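Local structure of alpha-rhamnosidase (Dictyoglomus thermophilum, 6I60) at residues Leu745-Asp748 against Ile749-His753; Val779-Lys782 against Ile783-Lys787. The protein probably hydrolyses terminal non-reducing alpha-L-rhamnose residues of alpha-L-rhamnosides, as an alpha-L-rhamnosidase. One frame throughout, in Å; residues are numbered along the deposited sequence.

Contact 1 (Leu745-Asp748 against Ile749-His753); sequences LLED and IIIRH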
ATOM      1  N   LEU A 745      18.193  13.966 -25.460  1.00 53.15           N
ATOM      2  CA  LEU A 745      18.111  13.275 -24.180  1.00 57.50           C
ATOM      3  C   LEU A 745      19.305  12.350 -23.974  1.00 56.67           C
ATOM      4  O   LEU A 745      19.890  12.313 -22.884  1.00 52.79           O
ATOM      5  CB  LEU A 745      16.800  12.494 -24.096  1.00 55.64           C
ATOM      6  CG  LEU A 745      16.651  11.538 -22.913  1.00 49.36           C
ATOM      7  CD1 LEU A 745      16.729  12.304 -21.603  1.00 51.06           C
ATOM      8  CD2 LEU A 745      15.352  10.765 -23.014  1.00 43.61           C
ATOM      9  N   LEU A 746      19.686  11.600 -25.013  1.00 60.52           N
ATOM     10  CA  LEU A 746      20.809  10.676 -24.895  1.00 53.01           C
ATOM     11  C   LEU A 746      22.121  11.418 -24.672  1.00 55.17           C
ATOM     12  O   LEU A 746      22.945  10.997 -23.852  1.00 56.96           O
ATOM     13  CB  LEU A 746      20.897   9.797 -26.143  1.00 53.90           C
ATOM     14  CG  LEU A 746      19.797   8.747 -26.323  1.00 52.84           C
ATOM     15  CD1 LEU A 746      19.809   8.186 -27.739  1.00 42.83           C
ATOM     16  CD2 LEU A 746      19.943   7.634 -25.294  1.00 42.72           C
ATOM     17  N   GLU A 747      22.331  12.524 -25.389  1.00 53.15           N
ATOM     18  CA  GLU A 747      23.568  13.281 -25.221  1.00 57.69           C
ATOM     19  C   GLU A 747      23.637  13.946 -23.853  1.00 59.72           C
ATOM     20  O   GLU A 747      24.724  14.060 -23.275  1.00 55.81           O
ATOM     21  CB  GLU A 747      23.704  14.319 -26.334  1.00 60.34           C
ATOM     22  CG  GLU A 747      23.795  13.710 -27.726  1.00 68.30           C
ATOM     23  CD  GLU A 747      24.022  14.748 -28.806  1.00 79.86           C
ATOM     24  OE1 GLU A 747      24.829  14.483 -29.724  1.00 91.77           O
ATOM     25  OE2 GLU A 747      23.397  15.827 -28.736  1.00 76.63           O
ATOM     26  N   ASP A 748      22.498  14.388 -23.317  1.00 58.70           N
ATOM     27  CA  ASP A 748      22.494  14.936 -21.966  1.00 56.08           C
ATOM     28  C   ASP A 748      22.773  13.856 -20.930  1.00 54.28           C
ATOM     29  O   ASP A 748      23.330  14.147 -19.864  1.00 47.92           O
ATOM     30  CB  ASP A 748      21.160  15.620 -21.680  1.00 53.16           C
ATOM     31  CG  ASP A 748      21.254  16.627 -20.552  1.00 54.73           C
ATOM     32  OD1 ASP A 748      21.340  17.840 -20.839  1.00 63.12           O
ATOM     33  OD2 ASP A 748      21.241  16.202 -19.378  1.00 52.61           O
ATOM     34  N   ILE A 749      22.400  12.612 -21.225  1.00 52.01           N
ATOM     35  CA  ILE A 749      22.653  11.514 -20.300  1.00 53.29           C
ATOM     36  C   ILE A 749      24.093  11.031 -20.418  1.00 54.80           C
ATOM     37  O   ILE A 749      24.795  10.871 -19.413  1.00 54.16           O
ATOM     38  CB  ILE A 749      21.655  10.368 -20.552  1.00 50.53           C
ATOM     39  CG1 ILE A 749      20.260  10.745 -20.052  1.00 51.63           C
ATOM     40  CG2 ILE A 749      22.135   9.086 -19.891  1.00 47.48           C
ATOM     41  CD1 ILE A 749      19.184   9.760 -20.466  1.00 49.16           C
ATOM     42  N   ILE A 750      24.556  10.803 -21.647  1.00 51.89           N
ATOM     43  CA  ILE A 750      25.859  10.178 -21.847  1.00 48.06           C
ATOM     44  C   ILE A 750      26.977  11.210 -21.770  1.00 49.05           C
ATOM     45  O   ILE A 750      27.956  11.031 -21.038  1.00 52.30           O
ATOM     46  CB  ILE A 750      25.884   9.416 -23.183  1.00 44.72           C
ATOM     47  CG1 ILE A 750      24.806   8.331 -23.195  1.00 47.08           C
ATOM     48  CG2 ILE A 750      27.259   8.815 -23.426  1.00 46.21           C
ATOM     49  CD1 ILE A 750      24.807   7.480 -24.444  1.00 44.47           C
ATOM     50  N   ILE A 751      26.856  12.302 -22.523  1.00 53.62           N
ATOM     51  CA  ILE A 751      27.940  13.280 -22.590  1.00 54.05           C
ATOM     52  C   ILE A 751      27.908  14.207 -21.382  1.00 55.19           C
ATOM     53  O   ILE A 751      28.883  14.308 -20.631  1.00 59.33           O
ATOM     54  CB  ILE A 751      27.869  14.073 -23.910  1.00 48.71           C
ATOM     55  CG1 ILE A 751      27.822  13.121 -25.106  1.00 48.74           C
ATOM     56  CG2 ILE A 751      29.055  15.014 -24.028  1.00 43.45           C
ATOM     57  CD1 ILE A 751      27.513  13.810 -26.416  1.00 51.56           C
ATOM     58  N   ARG A 752      26.779  14.889 -21.171  1.00 53.59           N
ATOM     59  CA  ARG A 752      26.732  15.940 -20.160  1.00 47.46           C
ATOM     60  C   ARG A 752      26.753  15.383 -18.741  1.00 49.32           C
ATOM     61  O   ARG A 752      27.243  16.053 -17.824  1.00 47.87           O
ATOM     62  CB  ARG A 752      25.492  16.811 -20.366  1.00 49.13           C
ATOM     63  CG  ARG A 752      25.616  17.812 -21.509  1.00 58.06           C
ATOM     64  CD  ARG A 752      24.400  18.725 -21.582  1.00 67.81           C
ATOM     65  NE  ARG A 752      24.412  19.577 -22.769  1.00 87.96           N
ATOM     66  CZ  ARG A 752      24.812  20.846 -22.776  1.00 96.21           C
ATOM     67  NH1 ARG A 752      25.241  21.416 -21.658  1.00 91.09           N
ATOM     68  NH2 ARG A 752      24.786  21.547 -23.903  1.00 94.22           N
ATOM     69  N   HIS A 753      26.237  14.172 -18.531  1.00 53.04           N
ATOM     70  CA  HIS A 753      26.077  13.640 -17.185  1.00 50.72           C
ATOM     71  C   HIS A 753      26.743  12.290 -16.963  1.00 50.27           C
ATOM     72  O   HIS A 753      26.729  11.796 -15.829  1.00 47.76           O
ATOM     73  CB  HIS A 753      24.588  13.541 -16.834  1.00 47.18           C
ATOM     74  CG  HIS A 753      23.971  14.855 -16.471  1.00 42.83           C
ATOM     75  ND1 HIS A 753      23.477  15.729 -17.414  1.00 46.55           N
ATOM     76  CD2 HIS A 753      23.784  15.451 -15.270  1.00 46.29           C
ATOM     77  CE1 HIS A 753      23.004  16.804 -16.808  1.00 45.96           C
ATOM     78  NE2 HIS A 753      23.178  16.661 -15.507  1.00 43.22           N
TER

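Contact 2 (Val779-Lys782 against Ile783-Lys787); sequences VAYK and IVNQK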
ATOM      1  N   VAL A 779      21.689   2.123 -22.190  1.00 55.70           N
ATOM      2  CA  VAL A 779      21.919   3.384 -21.492  1.00 50.23           C
ATOM      3  C   VAL A 779      21.232   3.373 -20.133  1.00 46.05           C
ATOM      4  O   VAL A 779      21.793   3.836 -19.133  1.00 43.77           O
ATOM      5  CB  VAL A 779      21.446   4.563 -22.363  1.00 49.26           C
ATOM      6  CG1 VAL A 779      21.580   5.877 -21.607  1.00 43.77           C
ATOM      7  CG2 VAL A 779      22.226   4.605 -23.671  1.00 41.97           C
ATOM      8  N   ALA A 780      20.012   2.837 -20.071  1.00 49.11           N
ATOM      9  CA  ALA A 780      19.289   2.790 -18.804  1.00 52.29           C
ATOM     10  C   ALA A 780      19.986   1.877 -17.803  1.00 54.62           C
ATOM     11  O   ALA A 780      20.048   2.189 -16.608  1.00 48.50           O
ATOM     12  CB  ALA A 780      17.849   2.335 -19.041  1.00 49.00           C
ATOM     13  N   TYR A 781      20.518   0.745 -18.272  1.00 49.74           N
ATOM     14  CA  TYR A 781      21.228  -0.160 -17.375  1.00 44.90           C
ATOM     15  C   TYR A 781      22.497   0.485 -16.830  1.00 53.72           C
ATOM     16  O   TYR A 781      22.835   0.304 -15.654  1.00 54.71           O
ATOM     17  CB  TYR A 781      21.556  -1.464 -18.099  1.00 46.88           C
ATOM     18  CG  TYR A 781      22.301  -2.467 -17.248  1.00 47.38           C
ATOM     19  CD1 TYR A 781      21.622  -3.294 -16.365  1.00 53.09           C
ATOM     20  CD2 TYR A 781      23.683  -2.586 -17.327  1.00 49.90           C
ATOM     21  CE1 TYR A 781      22.297  -4.211 -15.583  1.00 61.39           C
ATOM     22  CE2 TYR A 781      24.368  -3.500 -16.548  1.00 52.71           C
ATOM     23  CZ  TYR A 781      23.670  -4.311 -15.679  1.00 57.32           C
ATOM     24  OH  TYR A 781      24.342  -5.225 -14.899  1.00 53.30           O
ATOM     25  N   LYS A 782      23.214   1.239 -17.669  1.00 52.85           N
ATOM     26  CA  LYS A 782      24.426   1.907 -17.208  1.00 49.33           C
ATOM     27  C   LYS A 782      24.112   2.992 -16.188  1.00 53.36           C
ATOM     28  O   LYS A 782      24.952   3.303 -15.336  1.00 60.46           O
ATOM     29  CB  LYS A 782      25.190   2.495 -18.393  1.00 48.37           C
ATOM     30  CG  LYS A 782      26.092   1.495 -19.105  1.00 59.04           C
ATOM     31  CD  LYS A 782      27.228   2.190 -19.843  1.00 56.87           C
ATOM     32  CE  LYS A 782      28.225   2.802 -18.871  1.00 62.73           C
ATOM     33  NZ  LYS A 782      29.630   2.654 -19.345  1.00 79.86           N
ATOM     34  N   ILE A 783      22.916   3.579 -16.260  1.00 51.78           N
ATOM     35  CA  ILE A 783      22.503   4.548 -15.251  1.00 49.33           C
ATOM     36  C   ILE A 783      22.270   3.854 -13.916  1.00 51.70           C
ATOM     37  O   ILE A 783      22.693   4.345 -12.862  1.00 59.21           O
ATOM     38  CB  ILE A 783      21.249   5.303 -15.727  1.00 44.87           C
ATOM     39  CG1 ILE A 783      21.605   6.272 -16.855  1.00 42.91           C
ATOM     40  CG2 ILE A 783      20.595   6.047 -14.576  1.00 48.01           C
ATOM     41  CD1 ILE A 783      20.444   6.596 -17.772  1.00 44.60           C
ATOM     42  N   VAL A 784      21.610   2.694 -13.940  1.00 51.72           N
ATOM     43  CA  VAL A 784      21.294   1.979 -12.709  1.00 48.63           C
ATOM     44  C   VAL A 784      22.565   1.451 -12.050  1.00 47.63           C
ATOM     45  O   VAL A 784      22.714   1.508 -10.824  1.00 46.17           O
ATOM     46  CB  VAL A 784      20.286   0.852 -13.002  1.00 45.11           C
ATOM     47  CG1 VAL A 784      20.439  -0.289 -12.012  1.00 47.84           C
ATOM     48  CG2 VAL A 784      18.865   1.394 -12.978  1.00 42.78           C
ATOM     49  N   ASN A 785      23.507   0.952 -12.853  1.00 49.98           N
ATOM     50  CA  ASN A 785      24.737   0.356 -12.338  1.00 54.73           C
ATOM     51  C   ASN A 785      25.713   1.381 -11.766  1.00 58.66           C
ATOM     52  O   ASN A 785      26.809   0.992 -11.345  1.00 64.08           O
ATOM     53  CB  ASN A 785      25.423  -0.449 -13.447  1.00 56.01           C
ATOM     54  CG  ASN A 785      26.264  -1.599 -12.908  1.00 57.24           C
ATOM     55  OD1 ASN A 785      26.388  -2.641 -13.550  1.00 57.31           O
ATOM     56  ND2 ASN A 785      26.849  -1.410 -11.729  1.00 65.27           N
ATOM     57  N   GLN A 786      25.358   2.661 -11.729  1.00 60.80           N
ATOM     58  CA  GLN A 786      26.255   3.675 -11.195  1.00 55.16           C
ATOM     59  C   GLN A 786      26.314   3.598  -9.674  1.00 49.68           C
ATOM     60  O   GLN A 786      25.298   3.390  -9.005  1.00 56.75           O
ATOM     61  CB  GLN A 786      25.807   5.068 -11.633  1.00 53.68           C
ATOM     62  CG  GLN A 786      26.133   5.384 -13.083  1.00 61.58           C
ATOM     63  CD  GLN A 786      27.571   5.060 -13.446  1.00 62.79           C
ATOM     64  OE1 GLN A 786      27.835   4.129 -14.209  1.00 64.96           O
ATOM     65  NE2 GLN A 786      28.509   5.831 -12.905  1.00 54.56           N
ATOM     66  N   LYS A 787      27.521   3.759  -9.132  1.00 51.71           N
ATOM     67  CA  LYS A 787      27.745   3.784  -7.693  1.00 53.17           C
ATOM     68  C   LYS A 787      28.172   5.159  -7.198  1.00 51.31           C
ATOM     69  O   LYS A 787      28.534   5.304  -6.026  1.00 52.10           O
ATOM     70  CB  LYS A 787      28.791   2.738  -7.300  1.00 57.87           C
ATOM     71  CG  LYS A 787      28.209   1.386  -6.922  1.00 62.26           C
ATOM     72  CD  LYS A 787      29.308   0.387  -6.599  1.00 67.10           C
ATOM     73  CE  LYS A 787      29.343  -0.749  -7.610  1.00 61.12           C
ATOM     74  NZ  LYS A 787      29.749  -2.037  -6.979  1.00 70.02           N
TER

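Contact 1 (Leu745-Asp748 against Ile749-His753)
The last turns of helix 738-750, in the six-hairpin glycosidase domain of the rhamnosidase, and the chain leaving them are joined here by D748 and H753, with R752 alongside. The imidazole of H753 turns back to the helix and its ND1 donates to D748 O at 2.9 Å, the N-H bent to 144°; the oxygen lies at the ring edge, near its plane. CG of H753 stands opposite its own carbonyl carbon and beside its backbone N (chi1 -77°), and the turn about CB-CG then presents ND1 to D748. The carboxylate of D748 runs beside the ring with the two planes 30° apart, and OD2 comes to 3.0 Å from ND1. With an alanine here, D748 O would probably lose its side-chain donor and the chain after the helix would be less firmly tied to it. The other carboxylate oxygen, D748 OD1, packs on R752 CD at 3.3 Å; R752 NE is 4.0 Å from D748 OD1, too far for a salt bridge, and OD1 lies well out of the guanidinium plane with no N-H pointing at it, so any attraction is probably only a long-range one. In the backbone, I750 N bonds to L746 O at 2.7 Å in the regular helical pattern, whereas E747 O accepts two donors, I751 N and, one residue further along, R752 N at 3.1 Å. On the buried flank L745 CD1 meets I749 CD1 at 3.7 Å; on the outer one, I751 CD1 lies alongside E747 CB and CG. Outside the segments, D748 OD2 takes a weak hydrogen bond from Q721 NE2. L745 and I749 press on helix 761-773 through V770, L771 and I767, while L746, I749 and I750 rest against V779 of helix 777-784.

Contact 2 (Val779-Lys782 against Ile783-Lys787)
Y781 and N785 meet at the C-terminal end of helix 777-784, a short helix of the six-hairpin glycosidase domain, where the backbone and the side chains of successive turns come together. N785 N donates to Y781 O at 3.0 Å, with an angle of 156° at the hydrogen, and carries the i to i+4 pattern one residue beyond the helix. Past it, Q786 N makes a weak bond to I783 O at 3.3 Å. Before it, V784 N is taken by A780 O at 3.1 Å, and I783 N goes chiefly to V779 O, adding a weak bond to A780 O. The side chains of Y781 and N785 run the same way, ring and amide planes nearly perpendicular at 89°, and OD1 of N785 stands 3.6 Å from Y781 OH. That hydroxyl is satisfied by D856 OD1, with a weak second bond from N472 ND2. K782 makes a cation-pi contact with Y755. Among the apolar side chains, V779 CG1 touches I783 CD1 at 4.1 Å. A780, I783 and V784 pack on F768 of helix 761-773, V779 and I783 face helix 738-750, and Y781 and V784 lie on I475 of helix 473-488.

How the contacts relate
Both contacts are C-terminal helix ends in one glycosidase domain, about 13 Å apart between centres, and their helices pack directly on each other: I749 CG2 reaches I783 CD1 and V779 CG1, each at 3.7 Å, while I750 CD1 and L746 CD2 approach V779 CG2. Helix 761-773 lies against both. Contact 1 is only partly buried, and beyond its apolar flank the chain emerges with exposed I751 and R752; its polar bonds, main-chain and side-chain, are mostly local to this partly open end. Contact 2 is the more buried, and there a tyrosine hydroxyl is bonded to another part of the fold, well outside the helix.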